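Long-range contacts in cobalamin biosynthesis protein CobN (Mycobacterium tuberculosis, PDB 7C6O), which forms the large, catalytic subunit of cobaltochelatase, which probably inserts cobalt into the corrin ring during cobalamin biosynthesis: residues 370-375 and 550-555; 448-453 and 493-498; 469-474 and 528-533; 506-511 and 534-539; 579-584 and 603-608. One frame throughout, in Å; residues are numbered along the deposited sequence. Where two conformers were deposited one is given.

In the fold
All five contacts are largely buried. Interaction 2 lies farthest from the chain centre (about 33 Å between centres) and includes partly exposed Arg449 and Val494; interaction 5 lies nearest (about 16 Å), and every touching residue of 1, 4 and 5 is buried. Interactions 1 and 2 are strand pairings in one mixed sheet, parallel and antiparallel respectively. Helix 530-539 serves two others: its N-terminal end meets helix 464-474 in interaction 3, and its later turns pack on residues 506-509 in interaction 4. Interaction 5 joins two helix ends beside strand 586-591. Backbone bonds dominate 1 and 2; interaction 3 relies on ring faces, whereas 4 and 5 each combine apolar packing with one side-chain bond.

Interaction 1: 370-375 and 550-555; sequences ALVFSA and HAVVHL
Ser374 OG and His554 NE2 lie 2.7 Å apart, joined by a hydrogen bond in which either could be the donor. The hydroxyl sits at the imidazole edge, in the ring plane, and has a second, weak link to His558 O. The same ring carries Val372 O over the centre of one face, 3.6 Å above its plane. His554 has CG anti to its backbone N (chi1 -165°), which brings the imidazole back over the neighbouring strand.

The backbones run parallel, strand 370-373 beside 551-555. Val553 N donates to Ala370 O at 2.8 Å and Val372 N to Val553 O at 2.9 Å, with Ala370 N to Ala551 O and Leu555 N to Val372 O completing the set. Where the strands part, a water bridges them, accepting from Ser374 N and donating to Leu555 O at 2.6 Å. In the mixed sheet, strand 369-373 lies between 503-507 and 551-555, parallel to both.

On the sheet face of Leu371 and Phe373, Leu371 CD1 meets Leu555 CG at 3.6 Å, and Leu555 CD1 reaches the Phe373 ring at CE2, 3.7 Å away; helix 391-405 packs here. On the other face, Val372 CG2 touches Val552 CG1 at 3.8 Å.

Held at its edge by a hydroxyl and faced by a carbonyl, the buried imidazole has its rotation restricted.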
# COMPACT_ATOMS: atom_id res chain seq x y z
N ALA A 370 13.23 4.19 20.31
CA ALA A 370 11.90 3.83 20.78
C ALA A 370 11.38 2.64 19.97
O ALA A 370 11.35 2.70 18.74
CB ALA A 370 10.94 5.02 20.66
N LEU A 371 10.99 1.58 20.67
CA LEU A 371 10.42 0.39 20.06
C LEU A 371 8.92 0.39 20.38
O LEU A 371 8.53 0.22 21.54
CB LEU A 371 11.11 -0.87 20.60
CG LEU A 371 10.86 -2.21 19.91
CD1 LEU A 371 11.36 -2.16 18.47
CD2 LEU A 371 11.55 -3.34 20.67
N VAL A 372 8.09 0.59 19.36
CA VAL A 372 6.66 0.77 19.53
C VAL A 372 5.92 -0.45 19.00
O VAL A 372 6.19 -0.90 17.88
CB VAL A 372 6.17 2.06 18.84
CG1 VAL A 372 4.66 2.23 19.02
CG2 VAL A 372 6.92 3.26 19.37
N PHE A 373 4.99 -0.97 19.79
CA PHE A 373 4.19 -2.13 19.44
C PHE A 373 2.76 -1.71 19.13
O PHE A 373 2.18 -0.87 19.82
CB PHE A 373 4.17 -3.15 20.59
CG PHE A 373 5.50 -3.77 20.89
CD1 PHE A 373 6.50 -3.04 21.52
CD2 PHE A 373 5.76 -5.09 20.56
CE1 PHE A 373 7.73 -3.61 21.80
CE2 PHE A 373 6.98 -5.66 20.84
CZ PHE A 373 7.97 -4.92 21.46
N SER A 374 2.18 -2.32 18.09
CA SER A 374 0.77 -2.12 17.80
C SER A 374 -0.10 -2.72 18.90
O SER A 374 0.33 -3.61 19.64
CB SER A 374 0.40 -2.75 16.45
OG SER A 374 1.21 -2.26 15.40
N ALA A 375 -1.33 -2.24 19.00
CA ALA A 375 -2.26 -2.69 20.02
C ALA A 375 -3.65 -2.86 19.43
O ALA A 375 -3.92 -2.47 18.28
CB ALA A 375 -2.32 -1.71 21.20
N HIS A 550 16.47 8.98 18.90
CA HIS A 550 17.08 9.20 17.59
C HIS A 550 16.26 8.58 16.47
O HIS A 550 16.31 9.06 15.33
CB HIS A 550 18.50 8.65 17.57
CG HIS A 550 19.46 9.42 18.42
ND1 HIS A 550 19.91 8.96 19.64
CD2 HIS A 550 20.04 10.63 18.24
CE1 HIS A 550 20.73 9.85 20.17
NE2 HIS A 550 20.83 10.87 19.34
N ALA A 551 15.49 7.53 16.77
CA ALA A 551 14.66 6.88 15.77
C ALA A 551 13.57 6.07 16.46
O ALA A 551 13.71 5.67 17.62
CB ALA A 551 15.48 5.98 14.84
N VAL A 552 12.49 5.83 15.73
CA VAL A 552 11.40 4.97 16.16
C VAL A 552 11.44 3.71 15.31
O VAL A 552 11.57 3.78 14.08
CB VAL A 552 10.04 5.67 16.04
CG1 VAL A 552 8.91 4.73 16.43
CG2 VAL A 552 10.01 6.94 16.88
N VAL A 553 11.33 2.55 15.96
CA VAL A 553 11.14 1.27 15.29
C VAL A 553 9.75 0.77 15.66
O VAL A 553 9.47 0.53 16.84
CB VAL A 553 12.22 0.25 15.68
CG1 VAL A 553 11.97 -1.08 14.98
CG2 VAL A 553 13.61 0.78 15.36
N HIS A 554 8.89 0.62 14.66
CA HIS A 554 7.57 0.03 14.87
C HIS A 554 7.58 -1.41 14.39
O HIS A 554 7.95 -1.68 13.25
CB HIS A 554 6.47 0.81 14.16
CG HIS A 554 5.10 0.46 14.64
ND1 HIS A 554 4.38 1.26 15.50
CD2 HIS A 554 4.33 -0.63 14.41
CE1 HIS A 554 3.22 0.69 15.77
NE2 HIS A 554 3.17 -0.46 15.12
N LEU A 555 7.14 -2.33 15.25
CA LEU A 555 7.29 -3.76 15.00
C LEU A 555 6.06 -4.33 14.31
O LEU A 555 5.02 -4.52 14.95
CB LEU A 555 7.58 -4.49 16.31
CG LEU A 555 9.04 -4.36 16.76
CD1 LEU A 555 9.30 -5.18 18.00
CD2 LEU A 555 9.97 -4.76 15.62
O HOH W 1 3.52 -4.75 17.12

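Interaction 2: 448-453 and 493-498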
# COMPACT_ATOMS: atom_id res chain seq x y z
N ILE A 448 5.73 7.71 32.89
CA ILE A 448 6.16 9.02 32.42
C ILE A 448 5.04 10.02 32.64
O ILE A 448 3.85 9.71 32.48
CB ILE A 448 6.58 8.95 30.94
CG1 ILE A 448 7.87 8.14 30.80
CG2 ILE A 448 6.76 10.34 30.35
CD1 ILE A 448 7.65 6.68 30.53
N ARG A 449 5.41 11.24 33.03
CA ARG A 449 4.45 12.30 33.31
C ARG A 449 4.85 13.55 32.54
O ARG A 449 5.97 14.05 32.72
CB ARG A 449 4.37 12.59 34.82
CG ARG A 449 4.33 11.32 35.67
CD ARG A 449 4.36 11.63 37.15
NE ARG A 449 3.07 12.11 37.63
CZ ARG A 449 2.12 11.32 38.10
NH1 ARG A 449 2.31 10.01 38.17
NH2 ARG A 449 0.97 11.84 38.52
N VAL A 450 3.96 14.03 31.68
CA VAL A 450 4.17 15.26 30.91
C VAL A 450 3.30 16.35 31.53
O VAL A 450 2.09 16.17 31.68
CB VAL A 450 3.82 15.06 29.43
CG1 VAL A 450 3.94 16.38 28.68
CG2 VAL A 450 4.72 14.01 28.80
N SER A 451 3.93 17.47 31.88
CA SER A 451 3.18 18.56 32.50
C SER A 451 2.21 19.17 31.50
O SER A 451 2.51 19.29 30.31
CB SER A 451 4.14 19.63 33.03
OG SER A 451 4.29 20.69 32.10
N ALA A 452 1.03 19.54 31.99
CA ALA A 452 0.02 20.15 31.13
C ALA A 452 0.52 21.44 30.51
O ALA A 452 0.16 21.77 29.38
CB ALA A 452 -1.26 20.40 31.92
N LYS A 453 1.37 22.18 31.24
CA LYS A 453 1.90 23.44 30.71
C LYS A 453 2.78 23.20 29.50
O LYS A 453 2.64 23.87 28.47
CB LYS A 453 2.66 24.17 31.82
CG LYS A 453 3.37 25.43 31.36
CD LYS A 453 2.40 26.43 30.75
CE LYS A 453 3.01 27.82 30.69
NZ LYS A 453 4.38 27.80 30.10
N ILE A 493 -0.12 14.51 32.06
CA ILE A 493 -0.51 13.40 31.20
C ILE A 493 0.41 12.23 31.49
O ILE A 493 1.63 12.33 31.34
CB ILE A 493 -0.45 13.80 29.71
CG1 ILE A 493 -1.38 14.99 29.45
CG2 ILE A 493 -0.85 12.62 28.84
CD1 ILE A 493 -1.32 15.52 28.03
N VAL A 494 -0.17 11.11 31.92
CA VAL A 494 0.58 9.94 32.35
C VAL A 494 0.75 8.99 31.17
O VAL A 494 -0.24 8.62 30.52
CB VAL A 494 -0.11 9.24 33.53
CG1 VAL A 494 0.73 8.08 34.03
CG2 VAL A 494 -0.37 10.23 34.65
N ILE A 495 1.99 8.60 30.90
CA ILE A 495 2.32 7.77 29.75
C ILE A 495 3.00 6.51 30.26
O ILE A 495 4.10 6.57 30.83
CB ILE A 495 3.23 8.52 28.76
CG1 ILE A 495 2.52 9.77 28.24
CG2 ILE A 495 3.62 7.60 27.60
CD1 ILE A 495 3.46 10.79 27.64
N ALA A 496 2.36 5.36 30.05
CA ALA A 496 2.95 4.08 30.41
C ALA A 496 3.97 3.67 29.36
O ALA A 496 3.69 3.71 28.16
CB ALA A 496 1.86 3.02 30.55
N ALA A 497 5.16 3.29 29.81
CA ALA A 497 6.22 2.86 28.91
C ALA A 497 7.26 2.10 29.71
O ALA A 497 7.43 2.33 30.91
CB ALA A 497 6.86 4.05 28.18
N LEU A 498 7.96 1.20 29.02
CA LEU A 498 8.99 0.37 29.62
C LEU A 498 10.35 0.90 29.18
O LEU A 498 10.74 0.76 28.02
CB LEU A 498 8.80 -1.09 29.22
CG LEU A 498 9.83 -2.13 29.65
CD1 LEU A 498 10.16 -2.00 31.13
CD2 LEU A 498 9.30 -3.53 29.34
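An antiparallel strand pair in the mixed sheet, where 448-451 pairs with strand 492-500, brings 448-451 alongside 493-495. Ile448 with Ile495 and Val450 with Ile493 are hydrogen-bonded pairs, and Arg449 with Val494 is the non-hydrogen-bonded pair between them. Ile495 N donates to Ile448 O at 2.7 Å, and Ile493 N to Val450 O at 2.8 Å. The return bond Val450 N to Ile493 O is nearly straight (171°), whereas Ile448 N to Ile495 O, 2.9 Å, is bent to 136°.

Ile448, Val450, Ile493 and Ile495 put their side chains on one face. Val450 CG2 meets Ile495 CD1 at 3.6 Å, the two chains passing at a slant. Ile448 turns CG1 beside its own backbone N (chi1 -69°), and from there CD1 reaches beyond the paired residues to Ala497 CB, 3.6 Å away.

This apolar face is the one on which helix 530-539 lies, with Trp538 against Ile448 and Ile495, and Ala534 against Ile493. Strand 492-500 also pairs with 503-507 in the same sheet, and Met506 of that strand touches both Ile495 and Ala497.

Arg449 and Val494 point to the other face. Val494 CG2 stands over one face of the Arg449 guanidinium, offset toward its rim and 4.4 Å from CZ. The charge itself is matched by salt bridges from NH2 to Asp484 and from NE to Glu492. Beyond the pair, Ser451 is the N-cap of helix 452-459, its OG accepting from Glu454 N.

Interaction 3: 469-474 and 528-533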
# COMPACT_ATOMS: atom_id res chain seq x y z
N VAL A 469 -10.21 20.73 15.98
CA VAL A 469 -10.85 19.42 15.91
C VAL A 469 -10.49 18.57 17.12
O VAL A 469 -11.33 17.86 17.68
CB VAL A 469 -10.48 18.73 14.59
CG1 VAL A 469 -11.03 17.31 14.55
CG2 VAL A 469 -10.99 19.53 13.40
N VAL A 470 -9.23 18.64 17.55
CA VAL A 470 -8.80 17.84 18.70
C VAL A 470 -9.54 18.27 19.95
O VAL A 470 -10.05 17.45 20.71
CB VAL A 470 -7.27 17.92 18.88
CG1 VAL A 470 -6.86 17.31 20.21
CG2 VAL A 470 -6.56 17.21 17.73
N THR A 471 -9.62 19.59 20.19
CA THR A 471 -10.32 20.07 21.37
C THR A 471 -11.82 19.86 21.26
O THR A 471 -12.51 19.73 22.28
CB THR A 471 -10.01 21.54 21.63
OG1 THR A 471 -10.36 22.32 20.48
CG2 THR A 471 -8.52 21.74 21.94
N ALA A 472 -12.35 19.84 20.03
CA ALA A 472 -13.79 19.61 19.86
C ALA A 472 -14.18 18.22 20.35
O ALA A 472 -15.26 18.04 20.93
CB ALA A 472 -14.18 19.80 18.40
N TYR A 473 -13.32 17.23 20.13
CA TYR A 473 -13.62 15.86 20.53
C TYR A 473 -13.08 15.50 21.90
O TYR A 473 -13.70 14.70 22.61
CB TYR A 473 -13.07 14.88 19.49
CG TYR A 473 -13.91 14.79 18.23
CD1 TYR A 473 -13.71 15.68 17.18
CD2 TYR A 473 -14.89 13.82 18.09
CE1 TYR A 473 -14.47 15.60 16.03
CE2 TYR A 473 -15.65 13.73 16.95
CZ TYR A 473 -15.44 14.62 15.92
OH TYR A 473 -16.20 14.53 14.78
N TRP A 474 -11.94 16.06 22.29
CA TRP A 474 -11.26 15.65 23.51
C TRP A 474 -11.18 16.74 24.57
O TRP A 474 -10.58 16.52 25.63
CB TRP A 474 -9.85 15.15 23.18
CG TRP A 474 -9.86 13.99 22.23
CD1 TRP A 474 -9.57 14.02 20.90
CD2 TRP A 474 -10.19 12.63 22.55
NE1 TRP A 474 -9.70 12.76 20.36
CE2 TRP A 474 -10.08 11.89 21.35
CE3 TRP A 474 -10.57 11.97 23.72
CZ2 TRP A 474 -10.33 10.52 21.30
CZ3 TRP A 474 -10.82 10.61 23.66
CH2 TRP A 474 -10.70 9.90 22.46
N PRO A 528 -6.78 12.18 16.92
CA PRO A 528 -6.05 11.61 18.06
C PRO A 528 -6.29 12.43 19.31
O PRO A 528 -6.54 13.64 19.26
CB PRO A 528 -4.58 11.70 17.61
CG PRO A 528 -4.56 12.84 16.64
CD PRO A 528 -5.88 12.74 15.91
N SER A 529 -6.24 11.76 20.46
CA SER A 529 -6.45 12.41 21.74
C SER A 529 -5.20 13.17 22.18
O SER A 529 -4.13 13.05 21.58
CB SER A 529 -6.82 11.38 22.81
OG SER A 529 -5.70 10.56 23.11
N HIS A 530 -5.36 13.98 23.23
CA HIS A 530 -4.20 14.63 23.83
C HIS A 530 -3.21 13.61 24.37
O HIS A 530 -1.99 13.83 24.32
CB HIS A 530 -4.63 15.59 24.94
CG HIS A 530 -5.46 16.74 24.47
ND1 HIS A 530 -4.96 17.75 23.67
CD2 HIS A 530 -6.76 17.06 24.71
CE1 HIS A 530 -5.92 18.63 23.43
NE2 HIS A 530 -7.02 18.23 24.05
N HIS A 531 -3.71 12.50 24.91
CA HIS A 531 -2.81 11.45 25.39
C HIS A 531 -2.03 10.82 24.24
O HIS A 531 -0.82 10.58 24.37
CB HIS A 531 -3.62 10.39 26.14
CG HIS A 531 -2.79 9.23 26.62
ND1 HIS A 531 -2.76 8.02 25.97
CD2 HIS A 531 -1.96 9.11 27.68
CE1 HIS A 531 -1.95 7.19 26.61
NE2 HIS A 531 -1.45 7.83 27.65
N TYR A 532 -2.70 10.56 23.12
CA TYR A 532 -2.02 10.03 21.95
C TYR A 532 -0.90 10.96 21.49
O TYR A 532 0.23 10.53 21.26
CB TYR A 532 -3.03 9.80 20.82
CG TYR A 532 -2.49 9.02 19.63
CD1 TYR A 532 -1.63 9.62 18.71
CD2 TYR A 532 -2.85 7.70 19.42
CE1 TYR A 532 -1.14 8.92 17.63
CE2 TYR A 532 -2.36 6.99 18.34
CZ TYR A 532 -1.51 7.61 17.45
OH TYR A 532 -1.02 6.91 16.37
N LEU A 533 -1.21 12.26 21.37
CA LEU A 533 -0.21 13.22 20.92
C LEU A 533 0.91 13.38 21.95
O LEU A 533 2.09 13.43 21.58
CB LEU A 533 -0.87 14.57 20.64
CG LEU A 533 -1.91 14.57 19.51
CD1 LEU A 533 -2.68 15.88 19.49
CD2 LEU A 533 -1.24 14.31 18.17
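Trp474 lays its indole over Ser529, and the ring face does the touching. Ser529 CA stands 3.5 Å from the centroid of the five-membered ring, almost on the ring normal (7° off), a CH-pi contact. Ser529 CB continues the cover across the middle of the indole, 3.6 Å from Trp474 CE2. With CG beside the backbone N (chi1 -59°), Trp474 swings the indole out from the last turn of helix 464-474 toward the start of helix 530-539; its NE1 donates to Pro527 O.

Ser529 is the N-cap of that second helix. Its OG sits between backbone N and carbonyl carbon (chi1 70°) and accepts from Tyr532 N at 3.0 Å, so the hydroxyl caps the helix while the carbon side of the residue meets the indole.

Val470, one turn before Trp474, sends CG1 over one face of the His530 imidazole, 3.6 Å from CE1 and offset toward the rim. Thr471 CG2 comes to the edge of the same ring, and Trp474 CB approaches CD2 at 3.9 Å. The imidazole nitrogens are engaged elsewhere: ND1 with Tyr455 OH and NE2 with Gly475 O.

With no hydrogen bond between the two segments, cohesion comes largely from C-H groups over aromatic faces, with some further apolar contact, while the polar atoms of His530 and the indole N-H are satisfied by residues nearby.

Interaction 4: 506-511 and 534-539; sequences MVQPPR and AAYRWL
Met506 is extended through chi1 and chi2 and bends only at chi3 (-71°), which turns CE onto the side chains of both Trp538 and Leu539; Gln508, with CG anti to the backbone N and an extended chain beyond it, reaches out to the hydroxyl of Tyr536.

Met506 CE lies 3.6 Å from Trp538 CZ3 and 3.7 Å from Leu539 CD2, at a slant to both side chains. The sulfur comes to 4.2 Å from Ala535 CB, on the previous turn of the helix.

Pro509 packs beside the methionine. Its CG touches Ala535 CB at 3.6 Å, and its CD comes to Tyr536 CE2 at 3.7 Å. Ala535 CB is thus met by both the proline ring and, more loosely, the sulfur.

Gln508 NE2 donates to Tyr536 OH at 2.9 Å, with an N-H...O angle of 161°. The hydroxyl lies near the amide plane, although the amide and the phenol ring are turned 53° from each other. At the other end of the amide, OE1 accepts from Asn560 N, which settles which way round the group sits.

Helix 530-539 thus packs against the end of strand 503-507 and its exit loop through an apolar patch beside a single polar link. A buried amide bonded at both its oxygen and its nitrogen has little freedom to flip, and it probably helps to hold the phenol hydroxyl in place.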
# COMPACT_ATOMS: atom_id res chain seq x y z
N MET A 506 7.16 0.86 24.14
CA MET A 506 5.88 1.51 24.37
C MET A 506 4.80 0.85 23.54
O MET A 506 5.02 0.55 22.36
CB MET A 506 5.96 3.01 24.04
CG MET A 506 4.67 3.78 24.28
SD MET A 506 4.79 5.52 23.81
CE MET A 506 5.88 6.14 25.10
N VAL A 507 3.65 0.63 24.15
CA VAL A 507 2.47 0.23 23.40
C VAL A 507 1.90 1.48 22.73
O VAL A 507 1.75 2.52 23.37
CB VAL A 507 1.43 -0.43 24.31
CG1 VAL A 507 0.21 -0.82 23.50
CG2 VAL A 507 2.04 -1.65 25.00
N GLN A 508 1.62 1.37 21.43
CA GLN A 508 1.07 2.50 20.70
C GLN A 508 -0.20 2.99 21.39
O GLN A 508 -1.04 2.17 21.79
CB GLN A 508 0.76 2.09 19.26
CG GLN A 508 0.56 3.24 18.30
CD GLN A 508 0.49 2.78 16.86
OE1 GLN A 508 -0.20 1.81 16.55
NE2 GLN A 508 1.20 3.47 15.98
N PRO A 509 -0.36 4.30 21.59
CA PRO A 509 -1.52 4.79 22.33
C PRO A 509 -2.80 4.43 21.61
O PRO A 509 -2.82 4.26 20.38
CB PRO A 509 -1.30 6.31 22.37
CG PRO A 509 0.14 6.51 22.06
CD PRO A 509 0.53 5.39 21.16
N PRO A 510 -3.91 4.31 22.34
CA PRO A 510 -5.16 3.90 21.71
C PRO A 510 -5.72 4.97 20.79
O PRO A 510 -5.57 6.17 21.03
CB PRO A 510 -6.09 3.64 22.90
CG PRO A 510 -5.55 4.49 23.98
CD PRO A 510 -4.06 4.53 23.79
N ARG A 511 -6.37 4.51 19.72
CA ARG A 511 -6.96 5.41 18.74
C ARG A 511 -8.04 6.29 19.37
O ARG A 511 -8.17 7.47 19.01
CB ARG A 511 -7.53 4.58 17.59
CG ARG A 511 -8.23 5.37 16.52
CD ARG A 511 -7.27 6.06 15.58
NE ARG A 511 -8.00 6.70 14.50
CZ ARG A 511 -8.62 7.87 14.62
NH1 ARG A 511 -8.59 8.52 15.77
NH2 ARG A 511 -9.28 8.38 13.59
N ALA A 534 0.56 13.44 23.24
CA ALA A 534 1.57 13.60 24.27
C ALA A 534 2.56 12.44 24.26
O ALA A 534 3.77 12.65 24.42
CB ALA A 534 0.91 13.72 25.64
N ALA A 535 2.07 11.21 24.07
CA ALA A 535 2.94 10.05 24.10
C ALA A 535 3.98 10.10 22.99
O ALA A 535 5.17 9.87 23.22
CB ALA A 535 2.11 8.77 24.01
N TYR A 536 3.55 10.41 21.76
CA TYR A 536 4.50 10.49 20.66
C TYR A 536 5.42 11.70 20.81
O TYR A 536 6.62 11.61 20.50
CB TYR A 536 3.77 10.53 19.32
CG TYR A 536 3.57 9.15 18.74
CD1 TYR A 536 4.61 8.50 18.09
CD2 TYR A 536 2.36 8.49 18.88
CE1 TYR A 536 4.44 7.22 17.58
CE2 TYR A 536 2.18 7.22 18.36
CZ TYR A 536 3.23 6.59 17.72
OH TYR A 536 3.06 5.33 17.20
N ARG A 537 4.89 12.82 21.28
CA ARG A 537 5.74 13.99 21.47
C ARG A 537 6.75 13.77 22.59
O ARG A 537 7.83 14.38 22.58
CB ARG A 537 4.88 15.23 21.74
CG ARG A 537 4.11 15.72 20.51
CD ARG A 537 5.06 16.21 19.41
NE ARG A 537 5.54 15.14 18.54
CZ ARG A 537 6.77 15.07 18.06
NH1 ARG A 537 7.66 16.01 18.36
NH2 ARG A 537 7.13 14.06 17.28
N TRP A 538 6.44 12.90 23.55
CA TRP A 538 7.42 12.60 24.59
C TRP A 538 8.56 11.74 24.06
O TRP A 538 9.69 11.82 24.57
CB TRP A 538 6.76 11.92 25.79
CG TRP A 538 7.77 11.42 26.77
CD1 TRP A 538 8.42 12.16 27.73
CD2 TRP A 538 8.30 10.09 26.87
NE1 TRP A 538 9.30 11.36 28.42
CE2 TRP A 538 9.24 10.09 27.91
CE3 TRP A 538 8.05 8.90 26.18
CZ2 TRP A 538 9.94 8.95 28.28
CZ3 TRP A 538 8.74 7.77 26.55
CH2 TRP A 538 9.68 7.80 27.59
N LEU A 539 8.30 10.92 23.04
CA LEU A 539 9.37 10.16 22.42
C LEU A 539 10.42 11.06 21.78
O LEU A 539 11.57 10.65 21.61
CB LEU A 539 8.81 9.21 21.36
CG LEU A 539 7.86 8.11 21.82
CD1 LEU A 539 7.37 7.29 20.63
CD2 LEU A 539 8.55 7.22 22.84

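Interaction 5: 579-584 and 603-608; sequences AALGDL and RRAHAV
Gly582, the first residue past helix 576-581, has positive phi and takes the second position of a type II' turn from Leu581 to Leu584, and this turn faces the residues that follow helix 595-604, where Ala605 leaves the helical conformation. His606 NE2 donates to Leu584 O at 2.7 Å, in an almost straight bond (176°). The acceptor lies in the imidazole plane, but the N-H comes in above the plane of the carbonyl, 36° out of it. His606 holds CG between its backbone N and carbonyl carbon (chi1 56°), and this sends the ring across to the turn.

The side chains of Leu581 and His606 reach toward each other from their own segments. Leu581 CD2 lies 3.4 Å from His606 CE1 and 3.7 Å from Ala605 CB, while Gly582 O comes to 3.4 Å from His606 CE1. The ring is therefore met by a methyl and a carbonyl as well as by its bonded partner.

Around this contact, Leu581 and Ala605 both pack on Leu586 of strand 586-591, and helix 343-361 brings Leu352 against His606. In the last turn of helix 576-581, Ala580 O accepts from Arg537 NH2 of helix 530-539, and Val608 begins strand 608-612, which pairs with 586-591.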
# COMPACT_ATOMS: atom_id res chain seq x y z
N ALA A 579 1.67 15.83 13.08
CA ALA A 579 1.77 16.39 14.43
C ALA A 579 2.34 15.37 15.41
O ALA A 579 3.12 15.72 16.30
CB ALA A 579 0.41 16.88 14.90
N ALA A 580 1.95 14.10 15.26
CA ALA A 580 2.41 13.08 16.19
C ALA A 580 3.88 12.73 15.95
O ALA A 580 4.69 12.72 16.88
CB ALA A 580 1.53 11.83 16.08
N LEU A 581 4.24 12.44 14.70
CA LEU A 581 5.55 11.87 14.41
C LEU A 581 6.64 12.93 14.23
O LEU A 581 7.79 12.71 14.63
CB LEU A 581 5.48 11.00 13.15
CG LEU A 581 6.71 10.14 12.85
CD1 LEU A 581 7.06 9.26 14.04
CD2 LEU A 581 6.47 9.29 11.61
N GLY A 582 6.30 14.08 13.64
CA GLY A 582 7.28 15.14 13.48
C GLY A 582 8.45 14.72 12.61
O GLY A 582 8.28 14.08 11.57
N ASP A 583 9.66 15.08 13.05
CA ASP A 583 10.89 14.77 12.33
C ASP A 583 11.47 13.40 12.69
O ASP A 583 12.55 13.06 12.20
CB ASP A 583 11.95 15.84 12.61
CG ASP A 583 11.57 17.21 12.08
OD1 ASP A 583 10.77 17.28 11.12
OD2 ASP A 583 12.09 18.21 12.61
N LEU A 584 10.78 12.61 13.51
CA LEU A 584 11.35 11.36 14.00
C LEU A 584 11.54 10.35 12.88
O LEU A 584 10.57 10.01 12.18
CB LEU A 584 10.45 10.76 15.08
CG LEU A 584 10.47 11.40 16.46
CD1 LEU A 584 9.32 10.86 17.29
CD2 LEU A 584 11.80 11.14 17.15
N ARG A 603 4.26 6.57 2.94
CA ARG A 603 3.79 7.82 2.37
C ARG A 603 3.19 8.78 3.38
O ARG A 603 3.29 10.00 3.19
CB ARG A 603 2.75 7.54 1.27
CG ARG A 603 3.32 6.68 0.15
CD ARG A 603 2.31 6.40 -0.95
NE ARG A 603 2.92 5.62 -2.02
CZ ARG A 603 2.29 5.22 -3.12
NH1 ARG A 603 1.01 5.52 -3.31
NH2 ARG A 603 2.94 4.51 -4.03
N ARG A 604 2.57 8.29 4.46
CA ARG A 604 1.98 9.17 5.45
C ARG A 604 2.81 9.29 6.72
O ARG A 604 2.47 10.09 7.60
CB ARG A 604 0.55 8.71 5.79
CG ARG A 604 -0.36 8.62 4.56
CD ARG A 604 -1.81 8.34 4.91
NE ARG A 604 -2.56 9.55 5.27
CZ ARG A 604 -3.12 9.75 6.45
NH1 ARG A 604 -3.01 8.83 7.41
NH2 ARG A 604 -3.79 10.87 6.69
N ALA A 605 3.90 8.53 6.84
CA ALA A 605 4.76 8.61 8.02
C ALA A 605 6.23 8.45 7.67
O ALA A 605 7.02 7.99 8.50
CB ALA A 605 4.34 7.57 9.07
N HIS A 606 6.61 8.83 6.44
CA HIS A 606 7.96 8.75 5.89
C HIS A 606 8.74 7.51 6.34
O HIS A 606 9.94 7.59 6.61
CB HIS A 606 8.76 10.02 6.23
CG HIS A 606 8.84 10.32 7.70
ND1 HIS A 606 8.00 11.21 8.32
CD2 HIS A 606 9.68 9.87 8.66
CE1 HIS A 606 8.31 11.29 9.60
NE2 HIS A 606 9.33 10.48 9.84
N ALA A 607 8.07 6.37 6.41
CA ALA A 607 8.69 5.18 6.97
C ALA A 607 9.76 4.61 6.04
O ALA A 607 9.63 4.67 4.82
CB ALA A 607 7.64 4.11 7.25
N VAL A 608 10.82 4.08 6.64
CA VAL A 608 11.77 3.22 5.96
C VAL A 608 11.40 1.79 6.32
O VAL A 608 11.63 1.35 7.46
CB VAL A 608 13.22 3.53 6.34
CG1 VAL A 608 14.18 2.53 5.70
CG2 VAL A 608 13.59 4.96 5.94